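Local coordinates for cupin 2, conserved barrel domain protein (PDB 3ES1) that is of unknown function but adopts a cupin-like beta-barrel fold and assembles as a pair of identical subunits, at residues A[4-9]-A[34-39]; A[80-86]-A[145-151]. One frame throughout, in Å; residues are numbered along the deposited sequence.

In the fold
Contact 1 (4-9 with 34-39) lies at the surface, where the irregular N-terminal segment lines the broken strand 27-39. Contact 2 (80-86 with 145-151) is buried near the centre of the chain and joins most of two neighbouring strands. Their centres are about 13 Å apart, and both reach the same sheet, contact 1 through strand 27-39 alone. Contact 1 relies on a few scattered polar bonds, several made by side chains; contact 2 has a continuous backbone ladder, with a buried D85-R146 salt bridge among mostly apolar side chains. They meet at D85, a residue of contact 2 whose OD2 probably accepts hydrogen bonds from the hydroxyls of S9 and T37 in contact 1.

Contact 1: residues A[4-9]-A[34-39]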
loop_
_atom_site.group_PDB
_atom_site.type_symbol
_atom_site.label_atom_id
_atom_site.label_comp_id
_atom_site.label_asym_id
_atom_site.label_seq_id
_atom_site.Cartn_x
_atom_site.Cartn_y
_atom_site.Cartn_z
ATOM N N GLU A 4 -3.776 -9.587 -20.786
ATOM C CA GLU A 4 -2.405 -9.109 -21.192
ATOM C C GLU A 4 -2.485 -8.310 -22.487
ATOM O O GLU A 4 -2.325 -8.792 -23.616
ATOM C CB GLU A 4 -1.389 -10.252 -21.290
ATOM C CG GLU A 4 -1.015 -10.883 -19.941
ATOM C CD GLU A 4 -1.747 -12.179 -19.638
ATOM O OE1 GLU A 4 -2.996 -12.216 -19.742
ATOM O OE2 GLU A 4 -1.071 -13.165 -19.268
ATOM N N ALA A 5 -2.785 -7.060 -22.241
ATOM C CA ALA A 5 -2.744 -5.970 -23.183
ATOM C C ALA A 5 -2.242 -4.766 -22.397
ATOM O O ALA A 5 -2.284 -4.772 -21.188
ATOM C CB ALA A 5 -4.164 -5.693 -23.715
ATOM N N LEU A 6 -1.748 -3.773 -23.123
ATOM C CA LEU A 6 -1.487 -2.436 -22.584
ATOM C C LEU A 6 -2.747 -1.917 -21.903
ATOM O O LEU A 6 -3.858 -2.182 -22.328
ATOM C CB LEU A 6 -1.104 -1.489 -23.734
ATOM C CG LEU A 6 -0.144 -0.365 -23.500
ATOM C CD1 LEU A 6 1.163 -0.909 -22.924
ATOM C CD2 LEU A 6 0.022 0.387 -24.879
ATOM N N SER A 7 -2.552 -1.202 -20.800
ATOM C CA SER A 7 -3.648 -0.518 -20.100
ATOM C C SER A 7 -4.304 0.557 -20.973
ATOM O O SER A 7 -3.713 1.108 -21.924
ATOM C CB SER A 7 -3.135 0.131 -18.810
ATOM O OG SER A 7 -2.609 -0.835 -17.898
ATOM N N ASP A 8 -5.553 0.842 -20.645
ATOM C CA ASP A 8 -6.325 1.843 -21.405
ATOM C C ASP A 8 -5.695 3.242 -21.251
ATOM O O ASP A 8 -6.042 4.165 -21.970
ATOM C CB ASP A 8 -7.803 1.863 -20.994
ATOM C CG ASP A 8 -8.561 0.605 -21.449
ATOM O OD1 ASP A 8 -8.036 -0.136 -22.295
ATOM O OD2 ASP A 8 -9.691 0.350 -20.961
ATOM N N SER A 9 -4.781 3.388 -20.282
ATOM C CA SER A 9 -4.074 4.657 -20.036
ATOM C C SER A 9 -2.807 4.715 -20.869
ATOM O O SER A 9 -2.111 5.726 -20.897
ATOM C CB SER A 9 -3.637 4.733 -18.581
ATOM O OG SER A 9 -2.879 3.562 -18.292
ATOM N N VAL A 34 -1.212 -11.091 -15.095
ATOM C CA VAL A 34 -0.801 -9.776 -15.586
ATOM C C VAL A 34 -2.017 -9.192 -16.291
ATOM O O VAL A 34 -2.460 -9.737 -17.302
ATOM C CB VAL A 34 0.404 -9.881 -16.579
ATOM C CG1 VAL A 34 0.725 -8.534 -17.251
ATOM C CG2 VAL A 34 1.639 -10.474 -15.865
ATOM N N THR A 35 -2.532 -8.087 -15.741
ATOM C CA THR A 35 -3.843 -7.528 -16.096
ATOM C C THR A 35 -3.808 -5.997 -16.296
ATOM O O THR A 35 -3.235 -5.284 -15.491
ATOM C CB THR A 35 -4.857 -7.819 -14.959
ATOM O OG1 THR A 35 -4.873 -9.228 -14.718
ATOM C CG2 THR A 35 -6.269 -7.431 -15.351
ATOM N N PRO A 36 -4.427 -5.491 -17.380
ATOM C CA PRO A 36 -4.457 -4.049 -17.613
ATOM C C PRO A 36 -5.390 -3.296 -16.695
ATOM O O PRO A 36 -6.387 -3.832 -16.253
ATOM C CB PRO A 36 -4.956 -3.956 -19.065
ATOM C CG PRO A 36 -5.854 -5.159 -19.210
ATOM C CD PRO A 36 -5.100 -6.237 -18.465
ATOM N N THR A 37 -5.059 -2.033 -16.430
ATOM C CA THR A 37 -6.059 -1.099 -15.910
ATOM C C THR A 37 -7.013 -0.773 -17.080
ATOM O O THR A 37 -6.634 -0.725 -18.242
ATOM C CB THR A 37 -5.464 0.197 -15.249
ATOM O OG1 THR A 37 -4.910 1.075 -16.256
ATOM C CG2 THR A 37 -4.422 -0.127 -14.112
ATOM N N ARG A 38 -8.278 -0.611 -16.731
ATOM C CA ARG A 38 -9.345 -0.330 -17.698
ATOM C C ARG A 38 -10.102 0.966 -17.405
ATOM O O ARG A 38 -10.307 1.401 -16.252
ATOM C CB ARG A 38 -10.315 -1.511 -17.751
ATOM C CG ARG A 38 -9.656 -2.879 -18.115
ATOM C CD ARG A 38 -8.937 -2.790 -19.423
ATOM N NE ARG A 38 -9.862 -2.589 -20.517
ATOM C CZ ARG A 38 -10.515 -3.576 -21.108
ATOM N NH1 ARG A 38 -10.336 -4.811 -20.656
ATOM N NH2 ARG A 38 -11.348 -3.326 -22.116
HETATM N N MSE A 39 -10.537 1.572 -18.495
HETATM C CA MSE A 39 -11.209 2.876 -18.492
HETATM C C MSE A 39 -12.514 2.843 -17.720
HETATM O O MSE A 39 -13.301 1.906 -17.808
HETATM C CB MSE A 39 -11.482 3.366 -19.931
HETATM C CG MSE A 39 -11.648 4.854 -20.017
HETATM SE SE MSE A 39 -10.003 5.875 -19.760
HETATM C CE MSE A 39 -9.152 5.617 -21.480
HETATM O O HOH W 1 -0.945 -13.667 -16.857
HETATM O O HOH W 2 -12.073 -0.312 -21.565
#
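D8 OD2 is the polar centre of this contact, gripped by two groups of the strand segment. M39 N donates to D8 OD2 over 2.9 Å, meeting it on the anti side, 16° out of the carboxylate plane. R38 NE reaches the same D8 OD2 over 3.0 Å as part of a salt bridge, and comes from above that plane. The carboxylate and guanidinium planes are nearly perpendicular, 85° apart, and OD2 itself lies in the guanidinium plane, at its edge. The R38 chain points away from 4-9 at its root; bends at chi2 and chi3, both near -60°, fold it back so that NE faces D8. A water lies close to both D8 OD2 and R38 NH2 on this side, though its distance to the carboxylate is doubtfully short.

Backbone bonding continues the grip, D8 N giving a nearly straight bond to T37 O (3.1 Å). One residue back, S7 OG accepts from T37 N over 3.1 Å. T37 OG1 touches S7 CB at 3.3 Å, but its hydrogen bonds are with D85 and S46; the hydroxyl of S9 likewise bonds D85. The P36 ring packs against the backbone of 5-7, with CB 3.5 Å from A5 O, a buried carbonyl with no partner in the model. Toward the chain start, E4, in the one of its two conformers described, lays CG against V34 O at 3.2 Å, its side chain crossing that of V34 at about a right angle.

The N-terminal segment thus runs along strand 27-39 at the surface of the sheet before strand 14-21 begins. T35 pairs through its backbone with V14, R38 with F47 of strand 45-53, and V34 packs on R123 of the second subunit.

Contact 2: residues A[80-86]-A[145-151]; sequences VIRVVDM and CRIAFIL
Strands 80-86 and 145-151 form a buried antiparallel pair in the large sheet, flanked by strand 45-53 beside the first and strand 99-107 beside the second. Seven residue pairs stay in register, V80 opposite L151 through to M86 opposite C145, with V80, R82, V84 and M86 in the hydrogen-bonded pairs. F149 N to R82 O (2.8 Å) and V84 N to I147 O (2.9 Å) are nearly straight, and each donor lies close to the line of the carbonyl bond. The strand axes, 4.7 Å apart at closest approach, open to 158°, the twist of a curved sheet. Such strands build the wall of the beta barrel that defines the cupin domain, to which both segments belong.

On the face of V80, R82, V84, M86, C145, I147, F149 and L151, V84 CG2 meets the edge of the F149 ring, 4.0 Å from CD2, and that ring also meets W137. The extended R82 chain brings its guanidinium to L151, whose CD1 sits 3.7 Å above one face of it, toward the rim.

The other face carries I81, V83, D85, R146, A148 and I150. I81 CD1 lies beside I150 CG1 (3.7 Å), and I150 packs on I150 of the second subunit. R146 holds D85 side-on with two nitrogens, NE to OD1 (2.8 Å) and NH2 to OD2 (2.9 Å), both approached on the syn side, with the two planar groups only 18° apart. D85 OD2 has further partners in 4-9 and 34-39, and R146 NH1 bonds P12 O.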
loop_
_atom_site.group_PDB
_atom_site.type_symbol
_atom_site.label_atom_id
_atom_site.label_comp_id
_atom_site.label_asym_id
_atom_site.label_seq_id
_atom_site.Cartn_x
_atom_site.Cartn_y
_atom_site.Cartn_z
ATOM N N VAL A 80 -8.836 -2.375 0.921
ATOM C CA VAL A 80 -8.845 -2.356 -0.567
ATOM C C VAL A 80 -7.471 -1.929 -1.084
ATOM O O VAL A 80 -6.884 -0.954 -0.600
ATOM C CB VAL A 80 -9.905 -1.371 -1.147
ATOM C CG1 VAL A 80 -9.832 -1.329 -2.672
ATOM C CG2 VAL A 80 -11.332 -1.782 -0.747
ATOM N N ILE A 81 -6.943 -2.659 -2.049
ATOM C CA ILE A 81 -5.805 -2.133 -2.831
ATOM C C ILE A 81 -6.211 -2.119 -4.290
ATOM O O ILE A 81 -6.639 -3.118 -4.838
ATOM C CB ILE A 81 -4.435 -2.888 -2.589
ATOM C CG1 ILE A 81 -3.282 -2.289 -3.447
ATOM C CG2 ILE A 81 -4.565 -4.393 -2.832
ATOM C CD1 ILE A 81 -1.875 -2.729 -3.013
ATOM N N ARG A 82 -6.111 -0.936 -4.893
ATOM C CA ARG A 82 -6.345 -0.778 -6.327
ATOM C C ARG A 82 -5.311 0.139 -6.939
ATOM O O ARG A 82 -4.667 0.950 -6.240
ATOM C CB ARG A 82 -7.785 -0.277 -6.580
ATOM C CG ARG A 82 -8.043 1.095 -6.054
ATOM C CD ARG A 82 -9.417 1.576 -6.435
ATOM N NE ARG A 82 -9.717 2.757 -5.660
ATOM C CZ ARG A 82 -10.628 2.816 -4.698
ATOM N NH1 ARG A 82 -11.395 1.785 -4.433
ATOM N NH2 ARG A 82 -10.799 3.953 -4.053
ATOM N N VAL A 83 -5.156 0.000 -8.258
ATOM C CA VAL A 83 -4.314 0.850 -9.065
ATOM C C VAL A 83 -5.186 1.798 -9.918
ATOM O O VAL A 83 -6.119 1.372 -10.624
ATOM C CB VAL A 83 -3.355 0.007 -9.956
ATOM C CG1 VAL A 83 -2.542 0.919 -10.875
ATOM C CG2 VAL A 83 -2.469 -0.921 -9.136
ATOM N N VAL A 84 -4.888 3.079 -9.804
ATOM C CA VAL A 84 -5.634 4.153 -10.546
ATOM C C VAL A 84 -4.671 4.941 -11.418
ATOM O O VAL A 84 -3.659 5.485 -10.948
ATOM C CB VAL A 84 -6.455 5.114 -9.615
ATOM C CG1 VAL A 84 -7.229 6.164 -10.423
ATOM C CG2 VAL A 84 -7.451 4.308 -8.774
ATOM N N ASP A 85 -4.989 4.964 -12.707
ATOM C CA ASP A 85 -4.222 5.759 -13.690
ATOM C C ASP A 85 -5.032 6.971 -14.036
ATOM O O ASP A 85 -6.052 6.884 -14.723
ATOM C CB ASP A 85 -3.952 4.982 -14.967
ATOM C CG ASP A 85 -3.121 3.721 -14.746
ATOM O OD1 ASP A 85 -2.536 3.522 -13.656
ATOM O OD2 ASP A 85 -3.011 2.937 -15.710
HETATM N N MSE A 86 -4.555 8.106 -13.537
HETATM C CA MSE A 86 -5.166 9.415 -13.789
HETATM C C MSE A 86 -4.665 9.890 -15.145
HETATM O O MSE A 86 -3.456 9.946 -15.396
HETATM C CB MSE A 86 -4.799 10.444 -12.708
HETATM C CG MSE A 86 -5.321 10.172 -11.276
HETATM SE SE MSE A 86 -7.234 9.887 -11.150
HETATM C CE MSE A 86 -7.969 11.659 -11.267
ATOM N N CYS A 145 -0.568 9.386 -14.908
ATOM C CA CYS A 145 0.002 9.159 -13.597
ATOM C C CYS A 145 -0.646 7.939 -12.947
ATOM O O CYS A 145 -1.878 7.870 -12.815
ATOM C CB CYS A 145 -0.270 10.382 -12.707
ATOM S SG CYS A 145 0.341 10.179 -11.031
ATOM N N ARG A 146 0.182 6.984 -12.574
ATOM C CA ARG A 146 -0.269 5.752 -11.909
ATOM C C ARG A 146 -0.022 5.831 -10.420
ATOM O O ARG A 146 1.081 6.098 -9.963
ATOM C CB ARG A 146 0.425 4.518 -12.472
ATOM C CG ARG A 146 0.035 3.236 -11.731
ATOM C CD ARG A 146 0.460 1.971 -12.471
ATOM N NE ARG A 146 -0.385 1.784 -13.642
ATOM C CZ ARG A 146 -0.217 0.849 -14.579
ATOM N NH1 ARG A 146 0.774 -0.048 -14.528
ATOM N NH2 ARG A 146 -1.057 0.826 -15.591
ATOM N N ILE A 147 -1.088 5.576 -9.670
ATOM C CA ILE A 147 -1.023 5.561 -8.215
ATOM C C ILE A 147 -1.611 4.259 -7.672
ATOM O O ILE A 147 -2.644 3.800 -8.108
ATOM C CB ILE A 147 -1.786 6.789 -7.562
ATOM C CG1 ILE A 147 -1.331 8.128 -8.169
ATOM C CG2 ILE A 147 -1.553 6.813 -6.034
ATOM C CD1 ILE A 147 -2.219 9.351 -7.815
ATOM N N ALA A 148 -0.876 3.649 -6.755
ATOM C CA ALA A 148 -1.390 2.493 -5.989
ATOM C C ALA A 148 -1.996 3.027 -4.711
ATOM O O ALA A 148 -1.323 3.750 -3.926
ATOM C CB ALA A 148 -0.230 1.500 -5.647
ATOM N N PHE A 149 -3.249 2.655 -4.489
ATOM C CA PHE A 149 -3.986 3.071 -3.311
ATOM C C PHE A 149 -4.381 1.891 -2.443
ATOM O O PHE A 149 -4.998 0.919 -2.899
ATOM C CB PHE A 149 -5.286 3.796 -3.687
ATOM C CG PHE A 149 -5.097 5.160 -4.241
ATOM C CD1 PHE A 149 -4.663 6.197 -3.439
ATOM C CD2 PHE A 149 -5.379 5.419 -5.561
ATOM C CE1 PHE A 149 -4.495 7.482 -3.962
ATOM C CE2 PHE A 149 -5.237 6.725 -6.089
ATOM C CZ PHE A 149 -4.795 7.742 -5.302
ATOM N N ILE A 150 -4.066 2.034 -1.164
ATOM C CA ILE A 150 -4.514 1.122 -0.128
ATOM C C ILE A 150 -5.444 1.837 0.859
ATOM O O ILE A 150 -5.046 2.757 1.556
ATOM C CB ILE A 150 -3.335 0.490 0.640
ATOM C CG1 ILE A 150 -2.372 -0.270 -0.296
ATOM C CG2 ILE A 150 -3.848 -0.504 1.724
ATOM C CD1 ILE A 150 -1.345 0.583 -1.082
ATOM N N LEU A 151 -6.683 1.373 0.931
ATOM C CA LEU A 151 -7.684 2.024 1.750
ATOM C C LEU A 151 -8.054 1.115 2.903
ATOM O O LEU A 151 -8.428 -0.023 2.716
ATOM C CB LEU A 151 -8.940 2.433 0.913
ATOM C CG LEU A 151 -8.695 3.337 -0.324
ATOM C CD1 LEU A 151 -8.399 2.520 -1.619
ATOM C CD2 LEU A 151 -9.873 4.302 -0.574
#